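Long-range contacts in COG0778: Nitroreductase (Streptococcus pneumoniae, PDB 2B67), which probably catalyses NAD(P)H-dependent reduction of nitro compounds or other electron acceptors, using a bound flavin mononucleotide: residues F6-K17 against V143-N154; P47-N57 against A75-D84. All coordinates share one frame; numbering follows the deposited sequence.

How the contacts relate
From the N terminus, the chain runs through helix 5-12 and the loop after it, which form the first half of contact 1; the second half, the end of helix 124-148 and the start of strand 152-156, comes 126 residues later. Contact 2 is nested inside that long loop and closes a much shorter one, pairing strand 48-53 with strand 77-84, with 17 residues, 11 of them helical, between segments 47-57 and 75-84. Both reach the same antiparallel sheet, contact 1 at strand 152-156 and contact 2 at strands 48-53 and 77-84, towards the other end of the sheet within the chain. Their centres are about 18 Å apart and their nearest atoms about 5 Å. Each also meets the second subunit.

Contact 1 (F6-K17 against V143-N154); sequences FLELNKKRHATK and VLALTDQGIGSN
One wall of the flavin mononucleotide pocket is built where the loop R13-K17 runs beside helix 143-148 and strand 152-154. R13 lays its aliphatic part across the helix: CG is 3.5 Å from OG1 of T147, and CD rests on CG2 of V143. CG anti to the backbone N (chi1 -173°) carries the chain over both, and bends at chi2 and chi3 take the guanidinium to the phosphate, where NH1 forms a salt bridge; NH2 donates to L38 O of the second subunit. A15 N donates to the phosphate, K17 NZ to flavin O2. T147 OG1 donates to V143 O at 2.7 Å, and T147 N reaches that oxygen from the opposite face of its carbonyl plane. This is the nitroreductase fold, in which the flavin sits at the dimer interface. Nearer the N terminus, helix 6-12 crosses helix 143-148 at 93°. L9 pushes CD2 tightly against T147 CG2, 3.5 Å away, while L144 CD1 meets the edge of the F6 ring, 4.0 Å from CE1. A water accepts from K12 NZ and donates weakly to D148 OD2. Past the Schellman motif at G150, T16 N donates to S153 O at 3.0 Å, from above the carbonyl plane.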
loop_
_atom_site.group_PDB
_atom_site.type_symbol
_atom_site.label_atom_id
_atom_site.label_comp_id
_atom_site.label_asym_id
_atom_site.label_seq_id
_atom_site.Cartn_x
_atom_site.Cartn_y
_atom_site.Cartn_z
ATOM N N PHE A 6 -8.137 15.319 5.164
ATOM C CA PHE A 6 -7.235 14.192 4.912
ATOM C C PHE A 6 -5.788 14.675 4.734
ATOM O O PHE A 6 -4.861 14.024 5.182
ATOM C CB PHE A 6 -7.727 13.332 3.736
ATOM C CG PHE A 6 -6.867 12.137 3.450
ATOM C CD1 PHE A 6 -6.749 11.105 4.382
ATOM C CD2 PHE A 6 -6.186 12.033 2.250
ATOM C CE1 PHE A 6 -5.959 9.999 4.107
ATOM C CE2 PHE A 6 -5.396 10.940 1.961
ATOM C CZ PHE A 6 -5.257 9.921 2.899
ATOM N N LEU A 7 -5.612 15.830 4.094
ATOM C CA LEU A 7 -4.314 16.474 4.005
ATOM C C LEU A 7 -3.733 16.703 5.410
ATOM O O LEU A 7 -2.532 16.489 5.639
ATOM C CB LEU A 7 -4.430 17.808 3.250
ATOM C CG LEU A 7 -3.203 18.723 3.184
ATOM C CD1 LEU A 7 -1.928 18.014 2.667
ATOM C CD2 LEU A 7 -3.525 19.946 2.309
ATOM N N GLU A 8 -4.588 17.144 6.336
ATOM C CA GLU A 8 -4.198 17.403 7.721
ATOM C C GLU A 8 -3.725 16.112 8.428
ATOM O O GLU A 8 -2.716 16.136 9.140
ATOM C CB GLU A 8 -5.354 18.059 8.485
ATOM C CG GLU A 8 -4.935 18.740 9.792
ATOM C CD GLU A 8 -6.080 18.930 10.807
ATOM O OE1 GLU A 8 -5.758 19.219 12.001
ATOM O OE2 GLU A 8 -7.282 18.785 10.422
ATOM N N LEU A 9 -4.438 14.992 8.209
ATOM C CA LEU A 9 -4.002 13.683 8.719
ATOM C C LEU A 9 -2.603 13.342 8.212
ATOM O O LEU A 9 -1.728 12.947 8.974
ATOM C CB LEU A 9 -4.967 12.582 8.265
ATOM C CG LEU A 9 -5.465 11.523 9.257
ATOM C CD1 LEU A 9 -5.901 10.238 8.564
ATOM C CD2 LEU A 9 -4.474 11.236 10.362
ATOM N N ASN A 10 -2.408 13.485 6.909
ATOM C CA ASN A 10 -1.146 13.139 6.261
ATOM C C ASN A 10 0.022 13.965 6.747
ATOM O O ASN A 10 1.115 13.458 6.914
ATOM C CB ASN A 10 -1.271 13.250 4.746
ATOM C CG ASN A 10 -1.562 11.906 4.097
ATOM O OD1 ASN A 10 -0.652 11.119 3.792
ATOM N ND2 ASN A 10 -2.824 11.626 3.916
ATOM N N LYS A 11 -0.229 15.243 7.006
ATOM C CA LYS A 11 0.830 16.136 7.466
ATOM C C LYS A 11 1.254 15.806 8.892
ATOM O O LYS A 11 2.358 16.137 9.303
ATOM C CB LYS A 11 0.426 17.604 7.320
ATOM C CG LYS A 11 0.683 18.196 5.932
ATOM C CD LYS A 11 0.845 19.722 6.042
ATOM C CE LYS A 11 0.044 20.492 4.994
ATOM N NZ LYS A 11 -0.737 21.586 5.661
ATOM N N LYS A 12 0.402 15.117 9.639
ATOM C CA LYS A 12 0.866 14.671 10.939
ATOM C C LYS A 12 1.409 13.249 11.055
ATOM O O LYS A 12 1.853 12.880 12.129
ATOM C CB LYS A 12 -0.119 15.006 12.052
ATOM C CG LYS A 12 -1.480 14.514 11.867
ATOM C CD LYS A 12 -2.424 15.505 12.582
ATOM C CE LYS A 12 -3.555 14.763 13.247
ATOM N NZ LYS A 12 -4.735 15.643 13.267
ATOM N N ARG A 13 1.386 12.467 9.973
ATOM C CA ARG A 13 2.045 11.164 9.978
ATOM C C ARG A 13 3.545 11.395 9.754
ATOM O O ARG A 13 3.934 12.042 8.799
ATOM C CB ARG A 13 1.469 10.227 8.909
ATOM C CG ARG A 13 2.015 8.796 9.001
ATOM C CD ARG A 13 2.363 8.175 7.665
ATOM N NE ARG A 13 2.990 9.091 6.704
ATOM C CZ ARG A 13 4.296 9.286 6.550
ATOM N NH1 ARG A 13 5.181 8.657 7.306
ATOM N NH2 ARG A 13 4.727 10.122 5.611
ATOM N N HIS A 14 4.382 10.877 10.640
ATOM C CA HIS A 14 5.824 10.962 10.455
ATOM C C HIS A 14 6.427 9.586 10.716
ATOM O O HIS A 14 5.815 8.756 11.386
ATOM C CB HIS A 14 6.435 12.027 11.394
ATOM C CG HIS A 14 5.977 13.430 11.093
ATOM N ND1 HIS A 14 5.075 14.114 11.886
ATOM C CD2 HIS A 14 6.294 14.274 10.076
ATOM C CE1 HIS A 14 4.849 15.310 11.367
ATOM N NE2 HIS A 14 5.577 15.434 10.269
ATOM N N ALA A 15 7.618 9.342 10.181
ATOM C CA ALA A 15 8.372 8.147 10.511
ATOM C C ALA A 15 8.910 8.338 11.925
ATOM O O ALA A 15 9.862 9.090 12.135
ATOM C CB ALA A 15 9.521 7.940 9.523
ATOM N N THR A 16 8.294 7.673 12.888
ATOM C CA THR A 16 8.663 7.839 14.302
ATOM C C THR A 16 9.745 6.828 14.715
ATOM O O THR A 16 9.567 5.613 14.582
ATOM C CB THR A 16 7.428 7.673 15.217
ATOM O OG1 THR A 16 6.367 8.503 14.734
ATOM C CG2 THR A 16 7.741 8.027 16.661
ATOM N N LYS A 17 10.850 7.353 15.234
ATOM C CA LYS A 17 11.978 6.526 15.611
ATOM C C LYS A 17 12.272 6.531 17.109
ATOM O O LYS A 17 12.939 5.641 17.592
ATOM C CB LYS A 17 13.197 6.923 14.800
ATOM C CG LYS A 17 13.057 6.470 13.343
ATOM C CD LYS A 17 14.061 7.080 12.399
ATOM C CE LYS A 17 13.452 7.060 11.000
ATOM N NZ LYS A 17 14.333 6.320 10.039
ATOM N N VAL A 143 -1.179 2.849 9.372
ATOM C CA VAL A 143 -0.430 3.962 9.953
ATOM C C VAL A 143 -1.267 5.248 10.044
ATOM O O VAL A 143 -1.112 6.054 11.002
ATOM C CB VAL A 143 0.967 4.193 9.313
ATOM C CG1 VAL A 143 1.860 2.962 9.476
ATOM C CG2 VAL A 143 0.873 4.619 7.889
ATOM N N LEU A 144 -2.147 5.440 9.054
ATOM C CA LEU A 144 -3.072 6.578 9.071
ATOM C C LEU A 144 -4.087 6.452 10.187
ATOM O O LEU A 144 -4.359 7.441 10.899
ATOM C CB LEU A 144 -3.787 6.758 7.718
ATOM C CG LEU A 144 -2.872 7.246 6.592
ATOM C CD1 LEU A 144 -3.600 7.035 5.236
ATOM C CD2 LEU A 144 -2.500 8.693 6.818
ATOM N N ALA A 145 -4.618 5.240 10.365
ATOM C CA ALA A 145 -5.547 4.995 11.462
ATOM C C ALA A 145 -4.895 5.252 12.838
ATOM O O ALA A 145 -5.513 5.828 13.718
ATOM C CB ALA A 145 -6.195 3.574 11.369
ATOM N N LEU A 146 -3.645 4.837 13.010
ATOM C CA LEU A 146 -2.875 5.099 14.241
ATOM C C LEU A 146 -2.682 6.595 14.461
ATOM O O LEU A 146 -2.905 7.132 15.586
ATOM C CB LEU A 146 -1.501 4.401 14.161
ATOM C CG LEU A 146 -1.561 2.863 14.326
ATOM C CD1 LEU A 146 -0.221 2.158 14.023
ATOM C CD2 LEU A 146 -2.095 2.463 15.705
ATOM N N THR A 147 -2.272 7.262 13.377
ATOM C CA THR A 147 -2.054 8.701 13.352
ATOM C C THR A 147 -3.323 9.415 13.759
ATOM O O THR A 147 -3.275 10.310 14.592
ATOM C CB THR A 147 -1.619 9.201 11.956
ATOM O OG1 THR A 147 -0.384 8.573 11.574
ATOM C CG2 THR A 147 -1.443 10.738 11.953
ATOM N N ASP A 148 -4.448 9.034 13.154
ATOM C CA ASP A 148 -5.750 9.583 13.550
ATOM C C ASP A 148 -6.082 9.474 15.046
ATOM O O ASP A 148 -6.852 10.263 15.566
ATOM C CB ASP A 148 -6.887 8.921 12.768
ATOM C CG ASP A 148 -8.183 9.724 12.846
ATOM O OD1 ASP A 148 -9.197 9.177 13.332
ATOM O OD2 ASP A 148 -8.160 10.909 12.444
ATOM N N GLN A 149 -5.536 8.466 15.717
ATOM C CA GLN A 149 -5.739 8.341 17.132
ATOM C C GLN A 149 -4.643 9.002 17.930
ATOM O O GLN A 149 -4.621 8.858 19.133
ATOM C CB GLN A 149 -5.790 6.891 17.547
ATOM C CG GLN A 149 -6.851 6.061 16.897
ATOM C CD GLN A 149 -7.029 4.751 17.652
ATOM O OE1 GLN A 149 -6.941 4.743 18.883
ATOM N NE2 GLN A 149 -7.296 3.652 16.935
ATOM N N GLY A 150 -3.730 9.711 17.279
ATOM C CA GLY A 150 -2.642 10.410 17.997
ATOM C C GLY A 150 -1.451 9.511 18.312
ATOM O O GLY A 150 -0.619 9.844 19.173
ATOM N N ILE A 151 -1.370 8.362 17.626
ATOM C CA ILE A 151 -0.308 7.362 17.880
ATOM C C ILE A 151 0.703 7.356 16.717
ATOM O O ILE A 151 0.308 7.295 15.534
ATOM C CB ILE A 151 -0.902 5.956 18.168
ATOM C CG1 ILE A 151 -1.894 6.037 19.359
ATOM C CG2 ILE A 151 0.218 4.892 18.487
ATOM C CD1 ILE A 151 -2.788 4.799 19.541
ATOM N N GLY A 152 1.983 7.456 17.067
ATOM C CA GLY A 152 3.099 7.459 16.116
ATOM C C GLY A 152 3.405 6.033 15.685
ATOM O O GLY A 152 2.884 5.077 16.290
ATOM N N SER A 153 4.195 5.878 14.617
ATOM C CA SER A 153 4.550 4.566 14.059
ATOM C C SER A 153 5.687 4.741 13.090
ATOM O O SER A 153 5.942 5.848 12.630
ATOM C CB SER A 153 3.362 3.932 13.303
ATOM O OG SER A 153 2.810 4.826 12.331
ATOM N N ASN A 154 6.355 3.642 12.762
ATOM C CA ASN A 154 7.291 3.626 11.643
ATOM C C ASN A 154 7.194 2.264 10.944
ATOM O O ASN A 154 7.051 1.248 11.621
ATOM C CB ASN A 154 8.707 3.870 12.145
ATOM C CG ASN A 154 9.679 4.173 11.044
ATOM O OD1 ASN A 154 10.861 3.896 11.170
ATOM N ND2 ASN A 154 9.195 4.755 9.961
HETATM O O HOH W 1 -6.487 13.624 13.462
#

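Contact 2 (P47-N57 against A75-D84); sequences PWKFVVVREKN and APVTIALFTD. With ACY (acetic acid), chain F.
F50 and L81 run alongside each other on one face of the sheet, and CD1 of L81 sits over one face of the F50 ring as a CH-pi contact, 4.0 Å from its centroid. They form a non-hydrogen-bonded pair in the ladder of strands 48-53 and 77-84, part of the antiparallel sheet of the nitroreductase alpha-beta sandwich. I79 CG2 meets the same ring at its edge, 3.9 Å from CD2. On the other sheet face, V51 CG2 touches the F82 ring, 3.6 Å from CE1; F82 CG, anti to the carbonyl carbon (chi1 -73°), brings the ring to that methyl. V77 CG2 lies over one face of the R54 guanidinium, 3.5 Å from CZ. Hydrogen-bonded pairs alternate with pairs such as F50-L81: F82 N reaches K49 O at 2.8 Å with the N-H nearly straight at 172°, and V51 and A80 bond each other in both directions. Further out, V138 of helix 124-148 and I33 of helix 26-36 pack on F50, and F50-V52 pair in parallel with a strand of the second subunit, extending the sheet across the interface. R54 NH2 donates to V24 O, and D84 is bridged to R90 and R173. K49 NZ donates to O of an acetic acid, probably from the crystallisation liquor, at 2.9 Å.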
loop_
_atom_site.group_PDB
_atom_site.type_symbol
_atom_site.label_atom_id
_atom_site.label_comp_id
_atom_site.label_asym_id
_atom_site.label_seq_id
_atom_site.Cartn_x
_atom_site.Cartn_y
_atom_site.Cartn_z
ATOM N N PRO A 47 -5.411 -10.612 2.139
ATOM C CA PRO A 47 -4.539 -11.737 2.428
ATOM C C PRO A 47 -3.553 -11.443 3.544
ATOM O O PRO A 47 -2.362 -11.695 3.379
ATOM C CB PRO A 47 -3.809 -11.937 1.091
ATOM C CG PRO A 47 -3.640 -10.510 0.554
ATOM C CD PRO A 47 -4.903 -9.779 1.017
ATOM N N TRP A 48 -4.039 -10.927 4.667
ATOM C CA TRP A 48 -3.183 -10.303 5.684
ATOM C C TRP A 48 -3.423 -10.845 7.071
ATOM O O TRP A 48 -4.529 -11.330 7.407
ATOM C CB TRP A 48 -3.353 -8.763 5.709
ATOM C CG TRP A 48 -4.751 -8.220 5.571
ATOM C CD1 TRP A 48 -5.812 -8.380 6.453
ATOM C CD2 TRP A 48 -5.232 -7.365 4.528
ATOM N NE1 TRP A 48 -6.924 -7.700 5.989
ATOM C CE2 TRP A 48 -6.597 -7.076 4.809
ATOM C CE3 TRP A 48 -4.651 -6.829 3.374
ATOM C CZ2 TRP A 48 -7.365 -6.244 3.994
ATOM C CZ3 TRP A 48 -5.422 -6.022 2.557
ATOM C CH2 TRP A 48 -6.761 -5.739 2.863
ATOM N N LYS A 49 -2.376 -10.764 7.875
ATOM C CA LYS A 49 -2.421 -11.231 9.266
ATOM C C LYS A 49 -1.572 -10.282 10.098
ATOM O O LYS A 49 -0.417 -10.015 9.752
ATOM C CB LYS A 49 -1.901 -12.670 9.417
ATOM C CG LYS A 49 -1.959 -13.133 10.895
ATOM C CD LYS A 49 -1.058 -14.340 11.229
ATOM C CE LYS A 49 -1.709 -15.626 10.728
ATOM N NZ LYS A 49 -2.958 -15.961 11.474
ATOM N N PHE A 50 -2.177 -9.732 11.139
ATOM C CA PHE A 50 -1.533 -8.741 12.021
ATOM C C PHE A 50 -1.089 -9.398 13.325
ATOM O O PHE A 50 -1.913 -9.903 14.128
ATOM C CB PHE A 50 -2.493 -7.576 12.301
ATOM C CG PHE A 50 -2.869 -6.796 11.072
ATOM C CD1 PHE A 50 -3.833 -7.290 10.179
ATOM C CD2 PHE A 50 -2.234 -5.575 10.792
ATOM C CE1 PHE A 50 -4.159 -6.572 9.012
ATOM C CE2 PHE A 50 -2.569 -4.838 9.671
ATOM C CZ PHE A 50 -3.520 -5.328 8.771
ATOM N N VAL A 51 0.215 -9.425 13.539
ATOM C CA VAL A 51 0.731 -10.006 14.763
ATOM C C VAL A 51 1.138 -8.869 15.709
ATOM O O VAL A 51 2.145 -8.195 15.478
ATOM C CB VAL A 51 1.884 -11.013 14.486
ATOM C CG1 VAL A 51 2.353 -11.616 15.795
ATOM C CG2 VAL A 51 1.400 -12.145 13.536
ATOM N N VAL A 52 0.315 -8.640 16.742
ATOM C CA VAL A 52 0.565 -7.584 17.712
ATOM C C VAL A 52 1.544 -8.047 18.802
ATOM O O VAL A 52 1.213 -8.880 19.661
ATOM C CB VAL A 52 -0.758 -7.054 18.307
ATOM C CG1 VAL A 52 -0.508 -5.984 19.318
ATOM C CG2 VAL A 52 -1.663 -6.537 17.180
ATOM N N VAL A 53 2.743 -7.505 18.763
ATOM C CA VAL A 53 3.800 -7.984 19.643
ATOM C C VAL A 53 3.932 -7.075 20.853
ATOM O O VAL A 53 4.294 -5.892 20.720
ATOM C CB VAL A 53 5.131 -8.123 18.894
ATOM C CG1 VAL A 53 6.236 -8.677 19.810
ATOM C CG2 VAL A 53 4.914 -9.043 17.650
ATOM N N ARG A 54 3.634 -7.652 22.020
ATOM C CA ARG A 54 3.725 -6.966 23.305
ATOM C C ARG A 54 4.625 -7.749 24.255
ATOM O O ARG A 54 5.144 -7.190 25.206
ATOM C CB ARG A 54 2.337 -6.801 23.963
ATOM C CG ARG A 54 1.535 -5.678 23.385
ATOM C CD ARG A 54 0.155 -5.503 24.102
ATOM N NE ARG A 54 -0.665 -4.513 23.384
ATOM C CZ ARG A 54 -0.614 -3.182 23.562
ATOM N NH1 ARG A 54 -1.405 -2.422 22.826
ATOM N NH2 ARG A 54 0.209 -2.605 24.451
ATOM N N GLU A 55 4.775 -9.042 24.004
ATOM C CA GLU A 55 5.590 -9.889 24.844
ATOM C C GLU A 55 6.946 -10.247 24.254
ATOM O O GLU A 55 7.912 -10.284 25.004
ATOM C CB GLU A 55 4.842 -11.160 25.265
ATOM C CG GLU A 55 4.451 -11.137 26.728
ATOM C CD GLU A 55 3.029 -10.679 26.935
ATOM O OE1 GLU A 55 2.825 -9.492 27.307
ATOM O OE2 GLU A 55 2.115 -11.521 26.712
ATOM N N LYS A 56 7.012 -10.508 22.943
ATOM C CA LYS A 56 8.239 -10.980 22.266
ATOM C C LYS A 56 9.105 -9.867 21.627
ATOM O O LYS A 56 9.926 -10.133 20.745
ATOM C CB LYS A 56 7.906 -12.085 21.225
ATOM C CG LYS A 56 7.273 -13.352 21.874
ATOM C CD LYS A 56 7.095 -14.487 20.873
ATOM C CE LYS A 56 6.920 -15.845 21.592
ATOM N NZ LYS A 56 5.542 -16.006 22.205
ATOM N N ASN A 57 8.933 -8.635 22.102
ATOM C CA ASN A 57 9.601 -7.489 21.505
ATOM C C ASN A 57 11.116 -7.571 21.509
ATOM O O ASN A 57 11.745 -7.198 20.528
ATOM C CB ASN A 57 9.180 -6.193 22.169
ATOM C CG ASN A 57 7.680 -5.988 22.116
ATOM O OD1 ASN A 57 7.179 -5.157 21.363
ATOM N ND2 ASN A 57 6.967 -6.759 22.903
ATOM N N ALA A 75 9.971 0.515 21.173
ATOM C CA ALA A 75 8.552 0.714 20.870
ATOM C C ALA A 75 7.677 -0.157 21.777
ATOM O O ALA A 75 7.930 -1.340 21.924
ATOM C CB ALA A 75 8.251 0.457 19.402
ATOM N N PRO A 76 6.649 0.446 22.413
ATOM C CA PRO A 76 5.811 -0.351 23.327
ATOM C C PRO A 76 5.162 -1.526 22.568
ATOM O O PRO A 76 4.906 -2.588 23.143
ATOM C CB PRO A 76 4.745 0.652 23.784
ATOM C CG PRO A 76 5.271 1.977 23.491
ATOM C CD PRO A 76 6.207 1.862 22.337
ATOM N N VAL A 77 4.910 -1.318 21.275
ATOM C CA VAL A 77 4.237 -2.308 20.446
ATOM C C VAL A 77 4.920 -2.343 19.093
ATOM O O VAL A 77 5.312 -1.301 18.581
ATOM C CB VAL A 77 2.724 -1.955 20.236
ATOM C CG1 VAL A 77 2.037 -2.944 19.263
ATOM C CG2 VAL A 77 2.006 -1.913 21.543
ATOM N N THR A 78 5.026 -3.543 18.524
ATOM C CA THR A 78 5.398 -3.738 17.128
ATOM C C THR A 78 4.380 -4.685 16.505
ATOM O O THR A 78 4.009 -5.698 17.085
ATOM C CB THR A 78 6.814 -4.315 16.936
ATOM O OG1 THR A 78 7.777 -3.385 17.435
ATOM C CG2 THR A 78 7.107 -4.598 15.408
ATOM N N ILE A 79 3.910 -4.314 15.327
ATOM C CA ILE A 79 2.916 -5.098 14.628
ATOM C C ILE A 79 3.680 -5.691 13.497
ATOM O O ILE A 79 4.194 -4.945 12.654
ATOM C CB ILE A 79 1.754 -4.222 14.091
ATOM C CG1 ILE A 79 0.952 -3.640 15.253
ATOM C CG2 ILE A 79 0.844 -5.063 13.210
ATOM C CD1 ILE A 79 0.092 -2.426 14.905
ATOM N N ALA A 80 3.822 -7.012 13.504
ATOM C CA ALA A 80 4.369 -7.705 12.358
ATOM C C ALA A 80 3.257 -7.996 11.359
ATOM O O ALA A 80 2.338 -8.734 11.669
ATOM C CB ALA A 80 5.062 -9.006 12.796
ATOM N N LEU A 81 3.337 -7.406 10.164
ATOM C CA LEU A 81 2.337 -7.622 9.121
ATOM C C LEU A 81 2.791 -8.790 8.265
ATOM O O LEU A 81 3.868 -8.735 7.651
ATOM C CB LEU A 81 2.158 -6.374 8.238
ATOM C CG LEU A 81 1.271 -6.467 6.990
ATOM C CD1 LEU A 81 -0.170 -6.888 7.352
ATOM C CD2 LEU A 81 1.218 -5.116 6.307
ATOM N N PHE A 82 1.968 -9.839 8.234
ATOM C CA PHE A 82 2.227 -11.045 7.411
ATOM C C PHE A 82 1.208 -11.092 6.263
ATOM O O PHE A 82 0.096 -10.534 6.360
ATOM C CB PHE A 82 2.041 -12.347 8.234
ATOM C CG PHE A 82 3.140 -12.612 9.245
ATOM C CD1 PHE A 82 3.209 -11.875 10.425
ATOM C CD2 PHE A 82 4.112 -13.581 8.999
ATOM C CE1 PHE A 82 4.214 -12.115 11.342
ATOM C CE2 PHE A 82 5.112 -13.838 9.917
ATOM C CZ PHE A 82 5.166 -13.098 11.097
ATOM N N THR A 83 1.564 -11.781 5.189
ATOM C CA THR A 83 0.605 -12.045 4.139
ATOM C C THR A 83 0.526 -13.557 3.934
ATOM O O THR A 83 1.492 -14.282 4.204
ATOM C CB THR A 83 1.002 -11.371 2.831
ATOM O OG1 THR A 83 2.365 -11.701 2.555
ATOM C CG2 THR A 83 0.887 -9.846 2.949
ATOM N N ASP A 84 -0.625 -13.992 3.429
ATOM C CA ASP A 84 -0.959 -15.390 3.200
ATOM C C ASP A 84 -0.405 -15.883 1.892
ATOM O O ASP A 84 -0.928 -15.545 0.830
ATOM C CB ASP A 84 -2.495 -15.545 3.172
ATOM C CG ASP A 84 -2.963 -16.967 3.505
ATOM O OD1 ASP A 84 -2.191 -17.935 3.280
ATOM O OD2 ASP A 84 -4.129 -17.105 3.963
HETATM C C ACY F . -5.151 -18.459 9.818
HETATM O O ACY F . -4.205 -18.397 10.630
HETATM O OXT ACY F . -5.739 -17.453 9.364
HETATM C CH3 ACY F . -5.591 -19.821 9.363
HETATM O O HOH W 2 6.011 -4.457 24.801
HETATM O O HOH W 3 3.073 -2.847 25.191
#